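Long-range contacts in uncharacterized protein YLR301W (Saccharomyces cerevisiae, PDB 3RBY), which is of unknown, non-essential function but interacts with the protein kinase Hrr25 and may also interact with Sec72: residues Phe51-Ala56 against Asp81-Leu86; Ile34-Phe39 against Trp176-Leu181; Thr188-Asn193 against Tyr211-Asn216; Asp75-Leu80 against Arg93-Thr98. One frame throughout, in Å; residues are numbered along the deposited sequence.

Overall arrangement
Interactions 1, 2 and 4 all involve the ten-stranded antiparallel sheet; interactions 2 and 3 involve the seven-stranded one. Interaction 2 is the deepest: strands 33-38 and 176-183 cross face to face through aliphatic side chains and one glutamine. Interaction 1, also buried, mixes polar capping with aromatic packing where strand 51-57 meets helix 82-86. It shares the large sheet with interaction 2, strands 33-38 and 51-57 being neighbours in it, and Ala56 ties it to the bulge at residues 79-80 of interaction 4. Interactions 3 and 4 are only partly buried: interaction 4 rests on paired backbone bonds, interaction 3 on a side-chain amide gripping a turn, and waters bridge both.

Interaction 1. Residues Phe51-Ala56 against Asp81-Leu86; sequences FEWAFA and DTNVYL
Trp53 and Asp81 both hold CG anti to the backbone N (chi1 -169° and -180°), and these torsions start the indole and the carboxylate on the paths that meet beside the first turn of helix 82-86. The setting is a helix N-cap placed at the edge of an antiparallel sheet: Asp81 pairs with Phe55 as an antiparallel non-hydrogen-bonded pair, then immediately caps the helix. Asp81 OD1 serves two donors. Trp53 NE1 lies 2.9 Å from OD1; the acceptor sits close to the indole plane, whereas the N-H approaches from above the carboxylate plane. The capping bond from Asn83 N to Asp81 OD1, at 2.8 Å, is bent and weak. The backbones are joined by a nearly straight bond from Thr82 N to Ala54 O, 3.3 Å long, with the donor almost along the C=O axis. Just beside it Thr82 CG2 packs on Ala54 CB at 3.9 Å, and both side chains also touch Phe194 of strand 192-199, which places this corner against the second sheet. The indole is covered on two sides. Phe55 CD1 rests over one face, offset toward the rim, while Asn83 ND2 lies over the opposite face, also toward the rim, the amide plane 7° from the ring. Asn83 ND2 is 3.5 Å from Trp53 NE1, a packing contact between two donors. Phe78 meets the Trp53 ring edge-to-face, and a triethylene glycol molecule lies near the same side chain. At the pyrrole edge, close to the ring plane, Thr82 OG1 comes within 3.2 Å of Trp53 CD1.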
# COMPACT_ATOMS: atom_id res chain seq x y z
N PHE A 51 -6.38 -19.91 -5.15
CA PHE A 51 -6.81 -18.94 -4.14
C PHE A 51 -6.34 -19.37 -2.77
O PHE A 51 -6.44 -20.56 -2.43
CB PHE A 51 -8.34 -18.87 -4.10
CG PHE A 51 -8.96 -18.50 -5.41
CD1 PHE A 51 -9.39 -19.49 -6.29
CD2 PHE A 51 -9.13 -17.18 -5.75
CE1 PHE A 51 -9.98 -19.15 -7.50
CE2 PHE A 51 -9.72 -16.83 -6.96
CZ PHE A 51 -10.14 -17.81 -7.84
N GLU A 52 -5.88 -18.41 -1.98
CA GLU A 52 -5.48 -18.68 -0.61
C GLU A 52 -6.79 -18.88 0.16
O GLU A 52 -6.87 -19.70 1.07
CB GLU A 52 -4.56 -17.59 -0.09
CG GLU A 52 -4.50 -17.48 1.42
CD GLU A 52 -3.72 -16.27 1.89
OE1 GLU A 52 -4.35 -15.27 2.29
OE2 GLU A 52 -2.47 -16.31 1.86
N TRP A 53 -7.81 -18.13 -0.24
CA TRP A 53 -9.12 -18.21 0.39
C TRP A 53 -10.10 -17.27 -0.31
O TRP A 53 -9.71 -16.45 -1.14
CB TRP A 53 -8.95 -17.80 1.85
CG TRP A 53 -10.16 -18.06 2.70
CD1 TRP A 53 -11.08 -19.05 2.52
CD2 TRP A 53 -10.58 -17.33 3.85
NE1 TRP A 53 -12.05 -18.98 3.49
CE2 TRP A 53 -11.76 -17.93 4.32
CE3 TRP A 53 -10.07 -16.22 4.53
CZ2 TRP A 53 -12.44 -17.46 5.44
CZ3 TRP A 53 -10.75 -15.75 5.64
CH2 TRP A 53 -11.92 -16.37 6.09
N ALA A 54 -11.38 -17.39 0.05
CA ALA A 54 -12.42 -16.55 -0.53
C ALA A 54 -13.69 -16.62 0.32
O ALA A 54 -14.07 -17.69 0.77
CB ALA A 54 -12.72 -16.96 -1.96
N PHE A 55 -14.32 -15.47 0.54
CA PHE A 55 -15.53 -15.43 1.36
C PHE A 55 -16.39 -14.24 0.98
O PHE A 55 -15.93 -13.31 0.30
CB PHE A 55 -15.20 -15.43 2.86
CG PHE A 55 -14.45 -14.20 3.34
CD1 PHE A 55 -13.08 -14.26 3.63
CD2 PHE A 55 -15.11 -12.99 3.56
CE1 PHE A 55 -12.38 -13.14 4.11
CE2 PHE A 55 -14.42 -11.86 4.05
CZ PHE A 55 -13.05 -11.94 4.32
N ALA A 56 -17.65 -14.28 1.40
CA ALA A 56 -18.60 -13.23 1.09
C ALA A 56 -19.80 -13.36 2.03
O ALA A 56 -20.02 -14.42 2.63
CB ALA A 56 -19.04 -13.32 -0.37
N ASP A 81 -17.75 -19.46 2.43
CA ASP A 81 -16.44 -19.72 3.03
C ASP A 81 -15.84 -20.96 2.35
O ASP A 81 -16.22 -22.09 2.68
CB ASP A 81 -16.56 -19.95 4.53
CG ASP A 81 -15.22 -20.21 5.19
OD1 ASP A 81 -14.26 -20.61 4.48
OD2 ASP A 81 -15.13 -20.05 6.43
N THR A 82 -14.93 -20.76 1.41
CA THR A 82 -14.44 -21.90 0.63
C THR A 82 -13.88 -23.02 1.51
O THR A 82 -13.89 -24.19 1.13
CB THR A 82 -13.40 -21.49 -0.44
OG1 THR A 82 -12.30 -20.80 0.19
CG2 THR A 82 -14.04 -20.60 -1.50
N ASN A 83 -13.41 -22.66 2.70
CA ASN A 83 -13.01 -23.68 3.66
C ASN A 83 -14.17 -24.62 3.97
O ASN A 83 -14.06 -25.83 3.76
CB ASN A 83 -12.49 -23.06 4.96
CG ASN A 83 -11.17 -22.32 4.78
OD1 ASN A 83 -10.40 -22.58 3.83
ND2 ASN A 83 -10.89 -21.39 5.70
N VAL A 84 -15.28 -24.08 4.46
CA VAL A 84 -16.41 -24.93 4.78
C VAL A 84 -17.00 -25.55 3.52
O VAL A 84 -17.44 -26.70 3.53
CB VAL A 84 -17.52 -24.23 5.62
CG1 VAL A 84 -16.99 -22.98 6.31
CG2 VAL A 84 -18.74 -23.92 4.77
N TYR A 85 -17.02 -24.80 2.43
CA TYR A 85 -17.54 -25.35 1.18
C TYR A 85 -16.76 -26.58 0.78
O TYR A 85 -17.34 -27.60 0.42
CB TYR A 85 -17.44 -24.32 0.05
CG TYR A 85 -18.18 -24.75 -1.19
CD1 TYR A 85 -17.55 -25.52 -2.16
CD2 TYR A 85 -19.51 -24.39 -1.40
CE1 TYR A 85 -18.22 -25.91 -3.31
CE2 TYR A 85 -20.19 -24.77 -2.54
CZ TYR A 85 -19.55 -25.54 -3.49
OH TYR A 85 -20.23 -25.91 -4.63
N LEU A 86 -15.43 -26.48 0.82
CA LEU A 86 -14.54 -27.53 0.36
C LEU A 86 -14.10 -28.48 1.47
O LEU A 86 -13.29 -29.39 1.24
CB LEU A 86 -13.30 -26.93 -0.31
CG LEU A 86 -13.55 -26.19 -1.63
CD1 LEU A 86 -12.26 -25.54 -2.14
CD2 LEU A 86 -14.15 -27.12 -2.68

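Interaction 2. Residues Ile34-Phe39 against Trp176-Leu181; sequences ISLRPF and WIQGFL
Ile34 presses its two branches against strand 176-183 at successive points. Its CG1 is anti to the backbone N (chi1 -177°), and the extended chi2 of 161° sets CD1 on the peptide of Gly179, 3.6 Å from Gly179 C. The shorter branch, CG2, meets Gln178 CB at 3.7 Å. This is the tight part of the contact. Beside it Leu36 and Gln178 reach toward each other tip to tip: Gln178 OE1 comes within 3.5 Å of Leu36 CB, and Leu36 CD1 lies 4.0 Å from Gly179 O. A polar amide in so apolar a place is satisfied from neighbouring strands, with Arg196 donating to OE1 while NE2 bonds to Ser26 OG and Leu24 O. Packing is looser toward Phe180, where Ile34 CD1 stands at the ring edge and 4.3 Å from Phe180 CB; the ring itself continues to Phe194 and Trp79. Beyond Leu36 the strands diverge, and toward the Pro38 end the segment is more exposed. On the face turned from strand 176-183, Arg37 grips Ser35 OG side-on with NE and NH2, and NH1 forms a salt bridge with Glu128. Crossing at 89° with their axes 7.3 Å apart, the two strand segments show the orthogonal face-to-face packing of two antiparallel beta sheets.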
# COMPACT_ATOMS: atom_id res chain seq x y z
N ILE A 34 -17.49 -9.04 -0.17
CA ILE A 34 -16.80 -10.20 -0.76
C ILE A 34 -15.29 -9.98 -0.69
O ILE A 34 -14.82 -8.84 -0.77
CB ILE A 34 -17.22 -10.41 -2.23
CG1 ILE A 34 -16.56 -11.67 -2.81
CG2 ILE A 34 -16.85 -9.21 -3.06
CD1 ILE A 34 -17.26 -12.17 -4.05
N SER A 35 -14.53 -11.05 -0.52
CA SER A 35 -13.08 -10.96 -0.49
C SER A 35 -12.48 -12.11 -1.31
O SER A 35 -12.59 -13.27 -0.91
CB SER A 35 -12.57 -10.98 0.96
OG SER A 35 -11.18 -10.70 1.02
N LEU A 36 -11.86 -11.78 -2.45
CA LEU A 36 -11.22 -12.78 -3.31
C LEU A 36 -9.71 -12.72 -3.09
O LEU A 36 -9.14 -11.62 -3.09
CB LEU A 36 -11.57 -12.56 -4.78
CG LEU A 36 -13.07 -12.62 -5.07
CD1 LEU A 36 -13.37 -12.44 -6.56
CD2 LEU A 36 -13.66 -13.93 -4.53
N ARG A 37 -9.07 -13.87 -2.89
CA ARG A 37 -7.65 -13.89 -2.52
C ARG A 37 -6.79 -14.77 -3.43
O ARG A 37 -6.09 -15.68 -2.97
CB ARG A 37 -7.50 -14.26 -1.03
CG ARG A 37 -8.50 -13.47 -0.14
CD ARG A 37 -8.19 -13.46 1.36
NE ARG A 37 -9.02 -12.46 2.03
CZ ARG A 37 -8.96 -12.12 3.31
NH1 ARG A 37 -8.10 -12.71 4.13
NH2 ARG A 37 -9.76 -11.16 3.78
N PRO A 38 -6.81 -14.48 -4.74
CA PRO A 38 -6.05 -15.29 -5.70
C PRO A 38 -4.56 -15.19 -5.41
O PRO A 38 -4.09 -14.09 -5.10
CB PRO A 38 -6.37 -14.63 -7.05
CG PRO A 38 -6.67 -13.20 -6.69
CD PRO A 38 -7.31 -13.22 -5.33
N PHE A 39 -3.82 -16.30 -5.47
CA PHE A 39 -2.35 -16.24 -5.39
C PHE A 39 -1.78 -15.48 -6.58
O PHE A 39 -2.35 -15.52 -7.68
CB PHE A 39 -1.76 -17.64 -5.40
CG PHE A 39 -2.09 -18.45 -4.19
CD1 PHE A 39 -2.86 -19.60 -4.30
CD2 PHE A 39 -1.62 -18.06 -2.94
CE1 PHE A 39 -3.15 -20.35 -3.17
CE2 PHE A 39 -1.91 -18.80 -1.81
CZ PHE A 39 -2.67 -19.94 -1.91
N TRP A 176 -14.58 -1.46 -10.11
CA TRP A 176 -14.14 -2.80 -9.68
C TRP A 176 -15.27 -3.74 -9.28
O TRP A 176 -16.01 -3.48 -8.32
CB TRP A 176 -13.14 -2.69 -8.53
CG TRP A 176 -11.88 -1.96 -8.87
CD1 TRP A 176 -11.70 -0.61 -8.93
CD2 TRP A 176 -10.59 -2.55 -9.18
NE1 TRP A 176 -10.39 -0.32 -9.27
CE2 TRP A 176 -9.69 -1.49 -9.43
CE3 TRP A 176 -10.13 -3.87 -9.30
CZ2 TRP A 176 -8.34 -1.70 -9.77
CZ3 TRP A 176 -8.78 -4.09 -9.63
CH2 TRP A 176 -7.90 -3.01 -9.87
N ILE A 177 -15.37 -4.87 -9.98
CA ILE A 177 -16.41 -5.84 -9.73
C ILE A 177 -15.81 -7.15 -9.23
O ILE A 177 -14.91 -7.70 -9.85
CB ILE A 177 -17.21 -6.14 -11.02
CG1 ILE A 177 -18.00 -4.90 -11.47
CG2 ILE A 177 -18.15 -7.32 -10.81
CD1 ILE A 177 -17.34 -4.12 -12.59
N GLN A 178 -16.32 -7.64 -8.10
CA GLN A 178 -15.98 -8.97 -7.63
C GLN A 178 -17.26 -9.77 -7.39
O GLN A 178 -18.27 -9.21 -6.93
CB GLN A 178 -15.14 -8.91 -6.36
CG GLN A 178 -13.79 -8.27 -6.56
CD GLN A 178 -12.88 -8.50 -5.38
OE1 GLN A 178 -11.85 -9.18 -5.50
NE2 GLN A 178 -13.26 -7.95 -4.23
N GLY A 179 -17.21 -11.05 -7.73
CA GLY A 179 -18.38 -11.90 -7.65
C GLY A 179 -18.07 -13.37 -7.38
O GLY A 179 -16.96 -13.84 -7.63
N PHE A 180 -19.07 -14.08 -6.86
CA PHE A 180 -19.00 -15.54 -6.79
C PHE A 180 -20.31 -16.19 -7.24
O PHE A 180 -21.36 -15.54 -7.30
CB PHE A 180 -18.57 -16.01 -5.39
CG PHE A 180 -19.73 -16.28 -4.45
CD1 PHE A 180 -20.31 -15.24 -3.73
CD2 PHE A 180 -20.20 -17.57 -4.27
CE1 PHE A 180 -21.37 -15.48 -2.85
CE2 PHE A 180 -21.27 -17.83 -3.38
CZ PHE A 180 -21.85 -16.77 -2.67
N LEU A 181 -20.22 -17.46 -7.61
CA LEU A 181 -21.38 -18.31 -7.90
C LEU A 181 -21.02 -19.73 -7.47
O LEU A 181 -20.05 -20.30 -7.96
CB LEU A 181 -21.75 -18.27 -9.39
CG LEU A 181 -22.98 -19.10 -9.84
CD1 LEU A 181 -24.24 -18.70 -9.04
CD2 LEU A 181 -23.22 -18.97 -11.35

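Interaction 3. Residues Thr188-Asn193 against Tyr211-Asn216; sequences TIEGLN and YGKEVN
Asn193 reaches from the start of strand 192-199 into the turn that follows Tyr211. Its CB passes 3.6 Å from Tyr211 O, and chi1 (-51°) sets CG anti to the carbonyl carbon, near Glu214 N and CB. The amide beyond it lies against the 212-214 backbone. At the tip OD1 accepts from Glu214 N over 2.7 Å, the donor tilted 34° from the amide carbonyl plane; Lys213 N is close too, but its angle is poor for a bond. The other tip atom, ND2, bonds to Leu181 O on the neighbouring strand and donates to a water 3.1 Å away, which also contacts Glu190 O and Glu214 OE2. The Glu214 carboxylate bonds Tyr166 OH through OE1 and Gln183 NE2 through OE2. Strands 192-199 and 205-211 are antiparallel neighbours in the seven-stranded sheet, and Asn193 holds the turn that leaves the outermost strand 205-211. The backbones are close here: Asn193 CA makes a CA-H...O contact of 3.0 Å to Tyr211 O, and Gly212, whose backbone angles suit glycine, brings its CA to Leu192 O. A second water takes the N-H of Lys213 and lies near both Glu190 O and Leu192 O. Further out, Tyr211 OH bonds to Ser48 O and touches Ile189 CG2 at 3.0 Å, the two side chains crossing at about a right angle. At the exposed end Glu190 OE2 and Lys213 NZ stay 4.1 Å apart, beyond salt-bridge range.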
# COMPACT_ATOMS: atom_id res chain seq x y z
N THR A 188 -17.15 -29.74 -3.93
CA THR A 188 -15.96 -29.80 -4.76
C THR A 188 -15.66 -28.48 -5.48
O THR A 188 -16.56 -27.66 -5.75
CB THR A 188 -16.04 -30.94 -5.82
OG1 THR A 188 -16.52 -30.41 -7.07
CG2 THR A 188 -16.93 -32.09 -5.35
N ILE A 189 -14.39 -28.31 -5.80
CA ILE A 189 -13.87 -27.18 -6.56
C ILE A 189 -14.65 -26.97 -7.85
O ILE A 189 -14.61 -25.90 -8.46
CB ILE A 189 -12.39 -27.46 -6.90
CG1 ILE A 189 -11.47 -26.61 -6.03
CG2 ILE A 189 -12.11 -27.31 -8.41
CD1 ILE A 189 -10.70 -27.42 -5.00
N GLU A 190 -15.35 -28.02 -8.25
CA GLU A 190 -16.11 -27.99 -9.49
C GLU A 190 -17.36 -27.11 -9.31
O GLU A 190 -17.94 -26.59 -10.27
CB GLU A 190 -16.50 -29.42 -9.88
CG GLU A 190 -16.39 -29.69 -11.37
CD GLU A 190 -15.09 -29.18 -11.93
OE1 GLU A 190 -14.03 -29.73 -11.55
OE2 GLU A 190 -15.12 -28.21 -12.74
N GLY A 191 -17.75 -26.94 -8.05
CA GLY A 191 -18.91 -26.14 -7.74
C GLY A 191 -18.65 -24.66 -7.56
O GLY A 191 -19.59 -23.92 -7.27
N LEU A 192 -17.40 -24.21 -7.73
CA LEU A 192 -17.09 -22.78 -7.53
C LEU A 192 -16.85 -21.95 -8.80
O LEU A 192 -16.27 -22.42 -9.78
CB LEU A 192 -15.91 -22.62 -6.58
CG LEU A 192 -16.09 -23.30 -5.22
CD1 LEU A 192 -14.76 -23.39 -4.47
CD2 LEU A 192 -17.16 -22.59 -4.39
N ASN A 193 -17.32 -20.70 -8.76
CA ASN A 193 -17.05 -19.70 -9.79
C ASN A 193 -16.76 -18.32 -9.18
O ASN A 193 -17.44 -17.89 -8.23
CB ASN A 193 -18.22 -19.59 -10.79
CG ASN A 193 -18.64 -20.93 -11.35
OD1 ASN A 193 -18.22 -21.32 -12.45
ND2 ASN A 193 -19.49 -21.64 -10.61
N TYR A 211 -12.62 -17.79 -12.66
CA TYR A 211 -12.46 -19.16 -12.25
C TYR A 211 -13.80 -19.88 -12.25
O TYR A 211 -14.78 -19.39 -11.67
CB TYR A 211 -11.86 -19.21 -10.85
CG TYR A 211 -11.64 -20.61 -10.35
CD1 TYR A 211 -12.67 -21.32 -9.75
CD2 TYR A 211 -10.41 -21.24 -10.49
CE1 TYR A 211 -12.48 -22.61 -9.29
CE2 TYR A 211 -10.20 -22.54 -10.03
CZ TYR A 211 -11.25 -23.22 -9.43
OH TYR A 211 -11.07 -24.51 -8.96
N GLY A 212 -13.86 -21.03 -12.92
CA GLY A 212 -15.06 -21.85 -12.90
C GLY A 212 -15.73 -21.92 -14.26
O GLY A 212 -15.50 -21.08 -15.14
N LYS A 213 -16.58 -22.93 -14.45
CA LYS A 213 -17.13 -23.15 -15.78
C LYS A 213 -18.49 -22.48 -16.01
O LYS A 213 -18.97 -22.43 -17.16
CB LYS A 213 -17.17 -24.64 -16.11
CG LYS A 213 -17.58 -25.53 -14.95
CD LYS A 213 -18.16 -26.84 -15.47
CE LYS A 213 -18.24 -27.88 -14.39
NZ LYS A 213 -18.42 -29.22 -15.01
N GLU A 214 -19.09 -21.94 -14.95
CA GLU A 214 -20.40 -21.28 -15.09
C GLU A 214 -20.35 -19.74 -15.02
O GLU A 214 -21.38 -19.07 -14.84
CB GLU A 214 -21.36 -21.82 -14.05
CG GLU A 214 -21.37 -23.33 -13.98
CD GLU A 214 -22.62 -23.88 -13.32
OE1 GLU A 214 -23.72 -23.77 -13.91
OE2 GLU A 214 -22.49 -24.39 -12.20
N VAL A 215 -19.15 -19.20 -15.19
CA VAL A 215 -18.91 -17.76 -15.17
C VAL A 215 -19.83 -16.95 -16.09
O VAL A 215 -20.20 -15.82 -15.76
CB VAL A 215 -17.44 -17.46 -15.50
CG1 VAL A 215 -17.25 -15.99 -15.83
CG2 VAL A 215 -16.55 -17.90 -14.33
N ASN A 216 -20.22 -17.51 -17.23
CA ASN A 216 -21.16 -16.80 -18.12
C ASN A 216 -22.59 -16.68 -17.55
O ASN A 216 -23.47 -16.11 -18.21
CB ASN A 216 -21.20 -17.41 -19.53
CG ASN A 216 -21.90 -18.79 -19.58
OD1 ASN A 216 -21.96 -19.51 -18.58
ND2 ASN A 216 -22.40 -19.15 -20.75
O HOH W 1 -19.81 -24.59 -11.34
O HOH W 2 -16.82 -24.52 -11.98

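Interaction 4. Residues Asp75-Leu80 against Arg93-Thr98; sequences DFNFWL and RGEVNT
Val96 O accepts from Phe76 N over 2.8 Å, and the return bond from Val96 N to Phe76 O has the same length, making these residues an antiparallel hydrogen-bonded pair between strands 71-76 and 96-102 of the large sheet. Both carbonyls take a CA-H...O contact as well: Asp75 CA approaches Val96 O at 3.5 Å, and Glu95 CA approaches Phe76 O at 3.2 Å. The adjacent pair, Asp75 with Asn97, is non-hydrogen-bonded, and its side chains lie on the opposite face of the sheet from Phe76 and Val96. Glu95 extends beside this polar face, where its OE2 has a salt bridge to Lys63 of strand 62-66 that probably eases the repulsion between the Glu95 and Asp75 carboxylates. On the face of Phe76 and Val96 the packing is largely apolar. Phe76 has CG anti to the carbonyl carbon (chi1 -69°), and its ring edge meets Thr98 OG1 in plane, 3.6 Å from CE1; that hydroxyl is bonded to Gln74 O and Trp100 NE1. Phe78 lays one ring face over Phe76 CB and brings CE1 to Val96 CG2 at 3.9 Å, while its ring also meets Phe55 and Trp53. Past Asn77 and Glu95 the two chains part, residues 79 and 80 going on to form a classic beta bulge opposite Ala56. There a water joins them, accepting from Phe78 N at 3.1 Å and donating to Gly94 O at 2.9 Å.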
# COMPACT_ATOMS: atom_id res chain seq x y z
N ASP A 75 -17.83 -8.90 13.48
CA ASP A 75 -18.04 -10.27 13.86
C ASP A 75 -18.66 -11.00 12.69
O ASP A 75 -19.79 -10.71 12.29
CB ASP A 75 -18.89 -10.30 15.12
CG ASP A 75 -18.24 -9.50 16.23
OD1 ASP A 75 -18.91 -8.64 16.84
OD2 ASP A 75 -17.02 -9.71 16.47
N PHE A 76 -17.87 -11.89 12.11
CA PHE A 76 -18.26 -12.53 10.86
C PHE A 76 -18.85 -13.91 11.05
O PHE A 76 -18.28 -14.75 11.76
CB PHE A 76 -17.07 -12.65 9.90
CG PHE A 76 -16.58 -11.34 9.36
CD1 PHE A 76 -15.57 -10.65 10.00
CD2 PHE A 76 -17.14 -10.80 8.21
CE1 PHE A 76 -15.11 -9.44 9.50
CE2 PHE A 76 -16.69 -9.58 7.70
CZ PHE A 76 -15.68 -8.90 8.35
N ASN A 77 -19.97 -14.14 10.39
CA ASN A 77 -20.46 -15.49 10.14
C ASN A 77 -20.66 -15.66 8.64
O ASN A 77 -21.73 -15.36 8.10
CB ASN A 77 -21.75 -15.78 10.91
CG ASN A 77 -21.51 -15.92 12.40
OD1 ASN A 77 -21.68 -14.97 13.16
ND2 ASN A 77 -21.06 -17.11 12.82
N PHE A 78 -19.61 -16.11 7.96
CA PHE A 78 -19.57 -16.07 6.50
C PHE A 78 -20.71 -16.81 5.81
O PHE A 78 -21.15 -17.87 6.26
CB PHE A 78 -18.22 -16.60 6.01
CG PHE A 78 -17.05 -15.85 6.58
CD1 PHE A 78 -16.16 -16.46 7.45
CD2 PHE A 78 -16.87 -14.51 6.28
CE1 PHE A 78 -15.08 -15.75 7.98
CE2 PHE A 78 -15.81 -13.79 6.80
CZ PHE A 78 -14.91 -14.41 7.66
N TRP A 79 -21.19 -16.24 4.72
CA TRP A 79 -22.14 -16.93 3.86
C TRP A 79 -21.34 -17.89 2.95
O TRP A 79 -21.52 -19.11 2.99
CB TRP A 79 -22.91 -15.90 3.02
CG TRP A 79 -23.95 -16.49 2.14
CD1 TRP A 79 -24.62 -17.68 2.32
CD2 TRP A 79 -24.44 -15.95 0.90
NE1 TRP A 79 -25.49 -17.89 1.28
CE2 TRP A 79 -25.40 -16.84 0.40
CE3 TRP A 79 -24.16 -14.78 0.19
CZ2 TRP A 79 -26.10 -16.61 -0.79
CZ3 TRP A 79 -24.85 -14.55 -1.00
CH2 TRP A 79 -25.80 -15.46 -1.47
N LEU A 80 -20.47 -17.31 2.12
CA LEU A 80 -19.47 -18.08 1.39
C LEU A 80 -18.23 -18.22 2.25
O LEU A 80 -17.70 -17.23 2.76
CB LEU A 80 -19.09 -17.33 0.10
CG LEU A 80 -18.39 -18.02 -1.08
CD1 LEU A 80 -17.29 -17.11 -1.63
CD2 LEU A 80 -17.84 -19.38 -0.71
N ARG A 93 -13.90 -22.87 12.13
CA ARG A 93 -15.33 -23.05 11.92
C ARG A 93 -16.10 -22.11 12.83
O ARG A 93 -15.74 -21.92 13.99
CB ARG A 93 -15.75 -24.50 12.18
CG ARG A 93 -15.25 -25.51 11.14
CD ARG A 93 -15.59 -25.08 9.71
NE ARG A 93 -14.45 -25.28 8.80
CZ ARG A 93 -14.37 -26.28 7.92
NH1 ARG A 93 -15.37 -27.15 7.82
NH2 ARG A 93 -13.32 -26.40 7.13
N GLY A 94 -17.17 -21.52 12.29
CA GLY A 94 -18.03 -20.67 13.10
C GLY A 94 -17.64 -19.21 13.09
O GLY A 94 -16.84 -18.75 12.27
N GLU A 95 -18.20 -18.45 14.02
CA GLU A 95 -18.04 -17.02 14.01
C GLU A 95 -16.56 -16.66 14.08
O GLU A 95 -15.76 -17.39 14.68
CB GLU A 95 -18.82 -16.39 15.17
CG GLU A 95 -18.56 -14.92 15.40
CD GLU A 95 -19.65 -14.29 16.28
OE1 GLU A 95 -19.33 -13.63 17.29
OE2 GLU A 95 -20.85 -14.44 15.94
N VAL A 96 -16.19 -15.55 13.44
CA VAL A 96 -14.85 -14.99 13.61
C VAL A 96 -14.95 -13.58 14.15
O VAL A 96 -15.62 -12.73 13.57
CB VAL A 96 -14.05 -14.95 12.30
CG1 VAL A 96 -12.66 -14.40 12.58
CG2 VAL A 96 -13.98 -16.34 11.68
N ASN A 97 -14.27 -13.33 15.26
CA ASN A 97 -14.29 -12.00 15.86
C ASN A 97 -13.06 -11.17 15.52
O ASN A 97 -11.92 -11.55 15.87
CB ASN A 97 -14.46 -12.13 17.37
CG ASN A 97 -15.72 -12.88 17.74
OD1 ASN A 97 -16.83 -12.33 17.66
ND2 ASN A 97 -15.58 -14.15 18.13
N THR A 98 -13.26 -10.05 14.83
CA THR A 98 -12.14 -9.23 14.38
C THR A 98 -12.22 -7.80 14.88
O THR A 98 -13.30 -7.28 15.17
CB THR A 98 -12.00 -9.21 12.83
OG1 THR A 98 -13.07 -8.44 12.26
CG2 THR A 98 -12.02 -10.63 12.27
O HOH W 3 -18.10 -18.10 9.76